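Local coordinates for putative polysaccharide biosynthesis protein with aminopeptidase-like domain (Clostridium acetobutylicum, PDB 3K9T) that binds one zinc ion per subunit in an aminopeptidase-like domain, is not expected to be a peptidase, and may act in the biosynthesis of modified polysaccharides, at residues F63-P68 and S131-N136; G170-R175 and A210-K215; R221-P226 and I232-R237. All blocks are in the same frame, centred on the assembly; numbering follows the deposited sequence.

Contact 1: residues F63-P68 and S131-N136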
# COMPACT_ATOMS: atom_id res chain seq x y z
N PHE A 63 32.82 16.82 -16.68
CA PHE A 63 32.69 16.55 -15.25
C PHE A 63 33.93 15.73 -14.83
O PHE A 63 35.05 16.11 -15.14
CB PHE A 63 31.34 15.87 -14.89
CG PHE A 63 30.13 16.70 -15.23
CD1 PHE A 63 30.04 18.05 -14.85
CD2 PHE A 63 29.07 16.16 -15.93
CE1 PHE A 63 28.90 18.80 -15.16
CE2 PHE A 63 27.94 16.92 -16.23
CZ PHE A 63 27.86 18.23 -15.85
N ASP A 64 33.73 14.58 -14.18
CA ASP A 64 34.84 13.78 -13.66
C ASP A 64 35.53 12.99 -14.73
O ASP A 64 36.59 12.42 -14.49
CB ASP A 64 34.36 12.79 -12.57
CG ASP A 64 35.50 12.25 -11.74
OD1 ASP A 64 36.35 13.06 -11.31
OD2 ASP A 64 35.57 11.02 -11.54
N TRP A 65 34.96 12.97 -15.92
CA TRP A 65 35.53 12.16 -17.00
C TRP A 65 36.40 12.97 -17.93
O TRP A 65 36.34 14.19 -17.95
CB TRP A 65 34.42 11.47 -17.79
CG TRP A 65 33.68 10.47 -17.02
CD1 TRP A 65 32.94 10.67 -15.89
CD2 TRP A 65 33.60 9.06 -17.31
NE1 TRP A 65 32.39 9.48 -15.47
CE2 TRP A 65 32.78 8.48 -16.32
CE3 TRP A 65 34.12 8.25 -18.32
CZ2 TRP A 65 32.48 7.13 -16.31
CZ3 TRP A 65 33.82 6.88 -18.30
CH2 TRP A 65 33.01 6.35 -17.30
N THR A 66 37.22 12.25 -18.68
CA THR A 66 38.07 12.83 -19.69
C THR A 66 37.72 12.23 -21.03
O THR A 66 37.69 11.02 -21.16
CB THR A 66 39.54 12.51 -19.43
OG1 THR A 66 39.90 12.99 -18.13
CG2 THR A 66 40.42 13.15 -20.50
N VAL A 67 37.50 13.08 -22.04
CA VAL A 67 37.19 12.58 -23.37
C VAL A 67 38.39 11.75 -23.89
O VAL A 67 39.50 12.25 -24.02
CB VAL A 67 36.84 13.73 -24.34
CG1 VAL A 67 36.75 13.24 -25.82
CG2 VAL A 67 35.53 14.39 -23.93
N PRO A 68 38.16 10.47 -24.17
CA PRO A 68 39.27 9.59 -24.61
C PRO A 68 39.93 9.94 -25.95
O PRO A 68 39.45 10.79 -26.68
CB PRO A 68 38.61 8.22 -24.75
CG PRO A 68 37.16 8.52 -25.09
CD PRO A 68 36.84 9.82 -24.34
N SER A 131 37.85 -2.40 -24.75
CA SER A 131 38.91 -2.04 -23.82
C SER A 131 39.17 -0.57 -23.96
O SER A 131 40.21 -0.16 -24.42
CB SER A 131 40.19 -2.84 -24.09
OG SER A 131 41.16 -2.52 -23.09
N TYR A 132 38.20 0.23 -23.57
CA TYR A 132 38.26 1.66 -23.84
C TYR A 132 39.33 2.38 -23.05
O TYR A 132 40.01 3.27 -23.57
CB TYR A 132 36.93 2.32 -23.54
CG TYR A 132 35.76 1.81 -24.35
CD1 TYR A 132 35.92 1.49 -25.70
CD2 TYR A 132 34.50 1.69 -23.79
CE1 TYR A 132 34.84 1.03 -26.45
CE2 TYR A 132 33.42 1.22 -24.53
CZ TYR A 132 33.59 0.90 -25.86
OH TYR A 132 32.53 0.46 -26.60
N TYR A 133 39.51 1.97 -21.80
CA TYR A 133 40.27 2.80 -20.89
C TYR A 133 41.61 2.22 -20.37
O TYR A 133 42.37 2.94 -19.75
CB TYR A 133 39.32 3.26 -19.76
CG TYR A 133 38.10 4.05 -20.29
CD1 TYR A 133 38.25 5.34 -20.86
CD2 TYR A 133 36.80 3.52 -20.21
CE1 TYR A 133 37.14 6.06 -21.35
CE2 TYR A 133 35.69 4.24 -20.70
CZ TYR A 133 35.88 5.50 -21.26
OH TYR A 133 34.79 6.18 -21.73
N LYS A 134 41.89 0.94 -20.62
CA LYS A 134 43.23 0.38 -20.41
C LYS A 134 43.68 -0.05 -21.83
O LYS A 134 42.89 -0.57 -22.61
CB LYS A 134 43.21 -0.78 -19.41
N GLU A 135 44.93 0.23 -22.19
CA GLU A 135 45.43 -0.20 -23.50
C GLU A 135 45.51 -1.72 -23.56
O GLU A 135 45.94 -2.37 -22.62
CB GLU A 135 46.79 0.41 -23.81
CG GLU A 135 46.67 1.83 -24.29
CD GLU A 135 48.02 2.53 -24.45
OE1 GLU A 135 49.06 1.83 -24.47
OE2 GLU A 135 48.04 3.77 -24.56
N ASN A 136 45.09 -2.29 -24.69
CA ASN A 136 44.96 -3.73 -24.82
C ASN A 136 44.60 -4.11 -26.26
O ASN A 136 44.43 -3.22 -27.12
CB ASN A 136 43.85 -4.18 -23.86
CG ASN A 136 43.89 -5.68 -23.56
OD1 ASN A 136 44.87 -6.37 -23.88
ND2 ASN A 136 42.81 -6.19 -22.96
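Trp65 turns the benzo edge of its indole toward the ring of Tyr133, and the two aromatic groups form an offset edge-to-face pair. The planes stand 70° apart, and the centroid of the six-membered ring of Trp65 lies 5.8 Å from that of the Tyr133 ring. One corner of the indole does most of the touching: CZ3 of Trp65 comes to 3.6 Å from OH of Tyr133 and to 3.9 Å from CZ of Tyr133. The phenol oxygen thus sits at the indole edge, near its plane. Both side chains carry CG anti to the carbonyl carbon (chi1 -67° in Trp65, -59° in Tyr133), a setting that brings their ends closer together than their backbones are. Pro68 makes a second, looser contact, with its CB 4.3 Å from CE1 of Tyr133. Within the loop, CB of Tyr132 lies over one face of the Tyr133 ring, offset toward the rim, while OG of Ser131 donates a 2.7 Å hydrogen bond to O of Lys134 and links the two ends of this part of the loop. The polar end of Trp65 is engaged elsewhere, since NE1 donates to the backbone O of Glu367 of the second subunit; Gln369 of that subunit packs on both Trp65 and Tyr133. Both segments belong to the insert region, and the side chain of Tyr133 is about 13 Å from the bound zinc ion. The contact joins the short strand 65-66, paired antiparallel with 61-62, to the loop between strands 116-117 and 139-140, and helix 229-237 adjoins both through Ile229 and Ile232.

Contact 2: residues G170-R175 and A210-K215; sequences GEYYIR and ALSKLK
The last residues of strand 166-174, in the mixed sheet of the aminopeptidase-like domain, meet the last part of helix 194-211 and the type I turn from Leu211 to Leu214. Tyr172 and Ile174, two residues apart on the strand, both direct their side chains at this turn. The hydroxyl of Tyr172 gives its proton to Ser212, with OH 2.7 Å from OG, and the serine oxygen lies at the edge of the phenol ring, near its plane. Tyr172 holds CG anti to the backbone N (chi1 176°), which extends the ring away from the strand and delivers the hydroxyl to the turn. Beside this polar link, CD1 of Ile174 reaches 3.8 Å from CB of Leu211 and 3.6 Å from the backbone N of Ser212. The side chains of Ile174 and Leu211 cross at about a right angle, and CD1 alone of Ile174 makes the contact. The turn itself is closed by the backbone bond from Leu214 N to Leu211 O, 2.9 Å. Leu211 also packs on Tyr220 and on Ile350 of helix 336-355. Between the two segments a water lies within reach of both carbonyls, 3.3 Å from O of Leu214 and farther, weakly, from O of Arg175. Because OG of Ser212 accepts from Tyr172 and also bonds to the carbonyl O of Ala208, one hydroxyl couples the tyrosine to the helix backbone, and its two bonds should restrict its rotation.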
# COMPACT_ATOMS: atom_id res chain seq x y z
N GLY A 170 25.64 13.38 -32.04
CA GLY A 170 24.64 14.05 -32.86
C GLY A 170 23.41 14.48 -32.06
O GLY A 170 23.02 13.84 -31.09
N GLU A 171 22.75 15.53 -32.52
CA GLU A 171 21.64 16.10 -31.79
C GLU A 171 20.62 16.76 -32.73
O GLU A 171 20.99 17.46 -33.69
CB GLU A 171 22.22 17.13 -30.83
CG GLU A 171 21.28 17.84 -29.93
CD GLU A 171 22.03 18.75 -28.93
OE1 GLU A 171 23.28 18.81 -28.97
OE2 GLU A 171 21.39 19.35 -28.06
N TYR A 172 19.34 16.53 -32.46
CA TYR A 172 18.27 17.14 -33.24
C TYR A 172 17.25 17.72 -32.26
O TYR A 172 16.85 17.05 -31.31
CB TYR A 172 17.62 16.13 -34.15
CG TYR A 172 16.44 16.66 -34.93
CD1 TYR A 172 16.51 17.87 -35.62
CD2 TYR A 172 15.25 15.92 -35.01
CE1 TYR A 172 15.43 18.33 -36.33
CE2 TYR A 172 14.17 16.38 -35.73
CZ TYR A 172 14.27 17.58 -36.39
OH TYR A 172 13.19 18.02 -37.10
N TYR A 173 16.87 18.98 -32.48
CA TYR A 173 15.94 19.71 -31.61
C TYR A 173 14.73 20.22 -32.38
O TYR A 173 14.89 20.86 -33.38
CB TYR A 173 16.64 20.91 -31.03
CG TYR A 173 15.79 21.72 -30.10
CD1 TYR A 173 15.44 21.23 -28.85
CD2 TYR A 173 15.32 22.98 -30.47
CE1 TYR A 173 14.67 21.96 -28.00
CE2 TYR A 173 14.52 23.73 -29.61
CZ TYR A 173 14.22 23.21 -28.39
OH TYR A 173 13.45 23.93 -27.53
N ILE A 174 13.54 19.89 -31.90
CA ILE A 174 12.29 20.39 -32.44
C ILE A 174 11.74 21.37 -31.40
O ILE A 174 11.53 20.99 -30.23
CB ILE A 174 11.26 19.26 -32.63
CG1 ILE A 174 11.77 18.23 -33.63
CG2 ILE A 174 9.92 19.81 -33.09
CD1 ILE A 174 10.85 17.02 -33.76
N ARG A 175 11.56 22.62 -31.82
CA ARG A 175 10.94 23.66 -30.98
C ARG A 175 9.41 23.52 -30.94
O ARG A 175 8.73 23.53 -31.98
CB ARG A 175 11.32 25.08 -31.48
CG ARG A 175 10.89 26.24 -30.58
CD ARG A 175 11.03 25.86 -29.07
NE ARG A 175 11.18 27.01 -28.18
CZ ARG A 175 10.19 27.63 -27.53
NH1 ARG A 175 8.93 27.22 -27.66
NH2 ARG A 175 10.46 28.68 -26.77
N ALA A 210 8.79 11.44 -37.62
CA ALA A 210 7.35 11.67 -37.48
C ALA A 210 7.03 13.00 -36.75
O ALA A 210 6.22 13.77 -37.21
CB ALA A 210 6.67 10.47 -36.76
N LEU A 211 7.67 13.25 -35.61
CA LEU A 211 7.39 14.46 -34.82
C LEU A 211 7.68 15.77 -35.57
O LEU A 211 6.96 16.75 -35.41
CB LEU A 211 8.12 14.44 -33.48
CG LEU A 211 7.48 13.64 -32.36
CD1 LEU A 211 8.18 14.00 -31.04
CD2 LEU A 211 5.99 13.90 -32.25
N SER A 212 8.74 15.74 -36.36
CA SER A 212 9.11 16.80 -37.28
C SER A 212 7.97 17.36 -38.10
O SER A 212 8.02 18.49 -38.52
CB SER A 212 10.12 16.26 -38.30
OG SER A 212 11.38 16.16 -37.71
N LYS A 213 6.99 16.52 -38.39
CA LYS A 213 5.89 16.88 -39.25
C LYS A 213 4.65 17.37 -38.50
O LYS A 213 3.65 17.70 -39.14
CB LYS A 213 5.56 15.66 -40.11
CG LYS A 213 6.74 15.33 -41.05
CD LYS A 213 6.54 14.07 -41.84
CE LYS A 213 7.60 13.93 -42.94
NZ LYS A 213 8.97 13.92 -42.44
N LEU A 214 4.74 17.46 -37.17
CA LEU A 214 3.61 17.82 -36.32
C LEU A 214 3.86 19.12 -35.54
O LEU A 214 5.00 19.49 -35.28
CB LEU A 214 3.37 16.71 -35.30
CG LEU A 214 3.19 15.28 -35.79
CD1 LEU A 214 2.95 14.37 -34.61
CD2 LEU A 214 2.02 15.22 -36.75
N LYS A 215 2.78 19.78 -35.16
CA LYS A 215 2.86 20.99 -34.35
C LYS A 215 2.74 20.53 -32.89
O LYS A 215 1.66 20.19 -32.44
CB LYS A 215 1.72 21.92 -34.74
CG LYS A 215 1.67 23.27 -33.97
CD LYS A 215 0.43 24.12 -34.39
CE LYS A 215 0.12 25.26 -33.39
NZ LYS A 215 1.09 26.39 -33.49
O HOH W 1 6.63 21.07 -32.93

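Contact 3: residues R221-P226 and I232-R237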
# COMPACT_ATOMS: atom_id res chain seq x y z
N ARG A 221 14.06 16.92 -27.88
CA ARG A 221 15.47 16.82 -28.21
C ARG A 221 15.84 15.37 -28.34
O ARG A 221 15.50 14.56 -27.49
CB ARG A 221 16.30 17.43 -27.13
CG ARG A 221 17.81 17.50 -27.43
CD ARG A 221 18.58 18.13 -26.24
NE ARG A 221 18.02 19.43 -25.89
CZ ARG A 221 18.21 20.56 -26.58
NH1 ARG A 221 19.00 20.57 -27.65
NH2 ARG A 221 17.64 21.70 -26.20
N PHE A 222 16.58 15.05 -29.40
CA PHE A 222 16.98 13.68 -29.64
C PHE A 222 18.49 13.62 -29.63
O PHE A 222 19.12 14.24 -30.46
CB PHE A 222 16.46 13.24 -30.98
CG PHE A 222 15.01 13.37 -31.14
CD1 PHE A 222 14.44 14.60 -31.46
CD2 PHE A 222 14.19 12.25 -31.05
CE1 PHE A 222 13.05 14.73 -31.64
CE2 PHE A 222 12.81 12.37 -31.23
CZ PHE A 222 12.24 13.62 -31.52
N LEU A 223 19.06 12.86 -28.70
CA LEU A 223 20.51 12.75 -28.53
C LEU A 223 21.00 11.40 -29.02
O LEU A 223 20.49 10.37 -28.60
CB LEU A 223 20.88 12.93 -27.07
CG LEU A 223 22.36 12.92 -26.78
CD1 LEU A 223 23.04 14.12 -27.43
CD2 LEU A 223 22.55 12.91 -25.28
N PHE A 224 21.96 11.42 -29.95
CA PHE A 224 22.65 10.22 -30.41
C PHE A 224 24.15 10.35 -30.01
O PHE A 224 24.90 11.12 -30.59
CB PHE A 224 22.56 10.07 -31.91
CG PHE A 224 21.19 9.99 -32.45
CD1 PHE A 224 20.43 11.14 -32.65
CD2 PHE A 224 20.68 8.78 -32.88
CE1 PHE A 224 19.16 11.05 -33.23
CE2 PHE A 224 19.42 8.70 -33.47
CZ PHE A 224 18.66 9.83 -33.64
N ALA A 225 24.57 9.56 -29.03
CA ALA A 225 25.88 9.74 -28.42
C ALA A 225 26.38 8.40 -27.91
O ALA A 225 25.56 7.52 -27.59
CB ALA A 225 25.77 10.71 -27.28
N PRO A 226 27.71 8.23 -27.82
CA PRO A 226 28.20 6.98 -27.22
C PRO A 226 27.69 6.82 -25.81
O PRO A 226 27.60 7.83 -25.09
CB PRO A 226 29.73 7.17 -27.18
CG PRO A 226 29.97 8.64 -27.32
CD PRO A 226 28.83 9.11 -28.20
N ILE A 232 27.53 11.98 -20.58
CA ILE A 232 28.30 12.85 -19.64
C ILE A 232 28.81 14.08 -20.40
O ILE A 232 28.63 15.20 -19.96
CB ILE A 232 29.46 12.08 -18.96
CG1 ILE A 232 28.91 10.92 -18.11
CG2 ILE A 232 30.28 13.03 -18.04
CD1 ILE A 232 29.99 9.98 -17.55
N THR A 233 29.39 13.86 -21.59
CA THR A 233 29.82 14.97 -22.43
C THR A 233 28.69 15.94 -22.76
O THR A 233 28.87 17.17 -22.67
CB THR A 233 30.44 14.47 -23.72
OG1 THR A 233 31.57 13.64 -23.39
CG2 THR A 233 30.89 15.66 -24.63
N TRP A 234 27.53 15.40 -23.12
CA TRP A 234 26.42 16.25 -23.47
C TRP A 234 25.95 17.06 -22.27
O TRP A 234 25.75 18.27 -22.38
CB TRP A 234 25.27 15.45 -24.05
CG TRP A 234 24.17 16.34 -24.49
CD1 TRP A 234 24.07 17.01 -25.70
CD2 TRP A 234 23.04 16.72 -23.73
NE1 TRP A 234 22.93 17.76 -25.72
CE2 TRP A 234 22.28 17.62 -24.52
CE3 TRP A 234 22.61 16.41 -22.44
CZ2 TRP A 234 21.10 18.20 -24.07
CZ3 TRP A 234 21.42 16.98 -21.98
CH2 TRP A 234 20.68 17.86 -22.80
N LEU A 235 25.78 16.39 -21.12
CA LEU A 235 25.35 17.07 -19.89
C LEU A 235 26.37 18.17 -19.52
O LEU A 235 25.98 19.26 -19.10
CB LEU A 235 25.14 16.07 -18.74
CG LEU A 235 23.89 15.20 -18.84
CD1 LEU A 235 23.85 14.04 -17.86
CD2 LEU A 235 22.65 16.08 -18.68
N SER A 236 27.65 17.90 -19.72
CA SER A 236 28.69 18.87 -19.33
C SER A 236 28.62 20.10 -20.23
O SER A 236 29.08 21.16 -19.86
CB SER A 236 30.11 18.26 -19.35
OG SER A 236 30.64 18.12 -20.67
N ARG A 237 28.04 19.94 -21.41
CA ARG A 237 27.96 21.04 -22.35
C ARG A 237 26.59 21.71 -22.38
O ARG A 237 26.41 22.66 -23.13
CB ARG A 237 28.36 20.52 -23.74
CG ARG A 237 29.87 20.21 -23.83
CD ARG A 237 30.23 19.16 -24.85
NE ARG A 237 29.79 19.55 -26.18
CZ ARG A 237 30.44 20.39 -26.98
NH1 ARG A 237 31.60 20.94 -26.61
NH2 ARG A 237 29.92 20.68 -28.16
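Trp234 sets its indole obliquely against the side chains of Arg221 and Leu223, where helix 229-237 packs on strand 219-225 of the mixed sheet in the aminopeptidase-like domain. Strand and helix follow each other in the chain as a beta-alpha unit, and the helix packs back on its own strand. Leu223 takes the pyrrole part of the indole. Its CD2 sits 3.8 Å above the ring plane, displaced toward the rim, in an off-centre CH-pi contact 4.3 Å from the centroid of the five-membered ring and 28° from its normal. The other methyl, CD1, comes over the same face and approaches CD1 of Trp234 at 3.5 Å. Arg221 meets the benzo end with its aliphatic chain. A bend at chi3 (-54°) turns the guanidinium aside, leaving the methylene CD next to the indole, while the guanidinium and ring planes stand 38° apart. The charged end has its partners elsewhere: NE pairs with Glu181 and NH1 with Glu171 in salt bridges. The same carboxylate oxygen of Glu171, OE2, also takes a weak hydrogen bond from NE1 of Trp234, so one oxygen serves both side chains. Trp234 reaches the strand with CG anti to its backbone N, and its ring also meets that of Tyr169 nearly at a right angle. All three touching residues are buried. At the benzo end the closest approach is between CD of Arg221 and CZ2 of Trp234, 3.3 Å apart.

How the contacts relate
Contacts 2 and 3 belong to one sheet, whose neighbouring strands 166-174 and 219-225 they use; Tyr172 O and Phe222 N lie 2.8 Å apart, probably hydrogen-bonded. Contact 3 is core, an indole against aliphatic chains, whereas contact 2 is partly buried and includes a hydroxyl pair and a water. Contact 1 lies farther out, its centre 23 Å from the chain centre against 13 Å for contact 3, yet is mostly buried, with Tyr133 exposed. It reaches contact 3 through helix 229-237, with Trp65 packing on Ile232 and Phe63 on Leu235 and Ser236. Contacts 1 and 3 both touch the second subunit of the trimer, while no other chain touches contact 2.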